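Local coordinates for metallo-beta-lactamase family protein (Thermus thermophilus, PDB 2ZO4) that binds two zinc ions in a metallo-beta-lactamase fold and is probably a hydrolase, its substrate not established, at residues L261-G264 / P265-A268. Residues are numbered along the deposited sequence; the frame is centred on the assembly and turned at random.
Sequences LLDG and PKTA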
ATOM      1  N   LEU A 261      -6.780  26.329   1.316  1.00 20.13           N
ATOM      2  CA  LEU A 261      -8.160  25.993   0.947  1.00 20.70           C
ATOM      3  C   LEU A 261      -9.171  26.237   2.073  1.00 21.22           C
ATOM      4  O   LEU A 261     -10.379  26.295   1.830  1.00 21.21           O
ATOM      5  CB  LEU A 261      -8.251  24.539   0.469  1.00 20.68           C
ATOM      6  CG  LEU A 261      -7.595  24.182  -0.868  1.00 20.72           C
ATOM      7  CD1 LEU A 261      -7.595  22.680  -1.062  1.00 21.51           C
ATOM      8  CD2 LEU A 261      -8.279  24.882  -2.042  1.00 20.23           C
ATOM      9  N   LEU A 262      -8.674  26.380   3.298  1.00 21.67           N
ATOM     10  CA  LEU A 262      -9.536  26.632   4.441  1.00 22.16           C
ATOM     11  C   LEU A 262      -9.744  28.130   4.691  1.00 22.81           C
ATOM     12  O   LEU A 262      -9.539  28.622   5.803  1.00 22.81           O
ATOM     13  CB  LEU A 262      -9.007  25.916   5.690  1.00 21.94           C
ATOM     14  CG  LEU A 262      -9.127  24.386   5.729  1.00 21.52           C
ATOM     15  CD1 LEU A 262      -8.385  23.835   6.925  1.00 20.24           C
ATOM     16  CD2 LEU A 262     -10.588  23.931   5.750  1.00 20.96           C
ATOM     17  N   ASP A 263     -10.158  28.841   3.640  1.00 23.68           N
ATOM     18  CA  ASP A 263     -10.557  30.252   3.737  1.00 24.32           C
ATOM     19  C   ASP A 263     -11.854  30.414   4.537  1.00 24.18           C
ATOM     20  O   ASP A 263     -12.214  31.520   4.945  1.00 24.56           O
ATOM     21  CB  ASP A 263     -10.680  30.893   2.341  1.00 24.62           C
ATOM     22  CG  ASP A 263     -11.203  29.926   1.289  1.00 26.25           C
ATOM     23  OD1 ASP A 263     -12.431  29.683   1.236  1.00 27.91           O
ATOM     24  OD2 ASP A 263     -10.381  29.414   0.497  1.00 28.45           O
ATOM     25  N   GLY A 264     -12.543  29.294   4.749  1.00 23.81           N
ATOM     26  CA  GLY A 264     -13.684  29.202   5.656  1.00 23.04           C
ATOM     27  C   GLY A 264     -13.895  27.747   6.048  1.00 22.47           C
ATOM     28  O   GLY A 264     -13.193  26.871   5.538  1.00 22.68           O
ATOM     29  N   PRO A 265     -14.853  27.480   6.961  1.00 21.87           N
ATOM     30  CA  PRO A 265     -15.172  26.115   7.394  1.00 21.19           C
ATOM     31  C   PRO A 265     -15.607  25.215   6.235  1.00 20.51           C
ATOM     32  O   PRO A 265     -16.526  25.566   5.487  1.00 20.27           O
ATOM     33  CB  PRO A 265     -16.326  26.318   8.382  1.00 21.38           C
ATOM     34  CG  PRO A 265     -16.182  27.726   8.850  1.00 21.58           C
ATOM     35  CD  PRO A 265     -15.691  28.478   7.653  1.00 21.91           C
ATOM     36  N   LYS A 266     -14.937  24.071   6.092  1.00 19.61           N
ATOM     37  CA  LYS A 266     -15.188  23.142   4.986  1.00 19.09           C
ATOM     38  C   LYS A 266     -15.118  21.677   5.425  1.00 18.37           C
ATOM     39  O   LYS A 266     -14.413  21.335   6.377  1.00 18.00           O
ATOM     40  CB  LYS A 266     -14.198  23.386   3.840  1.00 19.08           C
ATOM     41  CG  LYS A 266     -14.402  24.702   3.095  1.00 19.61           C
ATOM     42  CD  LYS A 266     -13.471  24.810   1.906  1.00 20.06           C
ATOM     43  CE  LYS A 266     -13.635  26.141   1.191  1.00 22.27           C
ATOM     44  NZ  LYS A 266     -12.679  26.246   0.041  1.00 23.06           N
ATOM     45  N   THR A 267     -15.851  20.822   4.717  1.00 17.56           N
ATOM     46  CA  THR A 267     -15.844  19.385   4.977  1.00 16.95           C
ATOM     47  C   THR A 267     -14.716  18.725   4.191  1.00 16.66           C
ATOM     48  O   THR A 267     -14.256  19.268   3.187  1.00 16.28           O
ATOM     49  CB  THR A 267     -17.170  18.726   4.560  1.00 16.97           C
ATOM     50  OG1 THR A 267     -17.249  18.686   3.129  1.00 16.82           O
ATOM     51  CG2 THR A 267     -18.368  19.499   5.118  1.00 16.73           C
ATOM     52  N   ALA A 268     -14.289  17.545   4.637  1.00 16.64           N
ATOM     53  CA  ALA A 268     -13.248  16.782   3.943  1.00 16.68           C
ATOM     54  C   ALA A 268     -13.635  16.424   2.501  1.00 16.86           C
ATOM     55  O   ALA A 268     -12.775  16.353   1.624  1.00 17.04           O
ATOM     56  CB  ALA A 268     -12.892  15.534   4.726  1.00 16.42           C
TER
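Lys-266 lays its side chain back across the loop that joins helix 240-261 to helix 268-275, overlapping Gly-264 and reaching the carbonyl of Leu-261. The loop lies in the C-terminal family region of this metallo-beta-lactamase family protein, a region related to helix-turn-helix domains, at the surface and away from the zinc site. With CG beside the backbone N (chi1 -69°) and the chain fully extended beyond it, the lysine spans the turn instead of leaving it. Lys-266 NZ donates a hydrogen bond to Leu-261 O at 2.9 Å, lying in the carbonyl plane with a C=O...N angle of 153°. Leu-261 O also accepts a weak 3.1 Å bond from Asp-263 N, which closes an inverse gamma turn centred on Leu-262. Asp-263 flanks the ammonium group obliquely; its OD1 stands 3.6 Å from Lys-266 NZ, a long salt bridge. Nearer the backbone, Lys-266 CG passes 3.5 Å from Gly-264 O. Backbone hydrogen bonding between Lys-266 and Tyr-314 ties the loop to strand 313-316, and Thr-267 then N-caps the next helix. Leu-262 and Lys-266 both touch Leu-271 of helix 268-275, and their side chains point contrary ways as they pass: the CD2 methyl of Leu-262 lies 4.1 Å from Lys-266 CB.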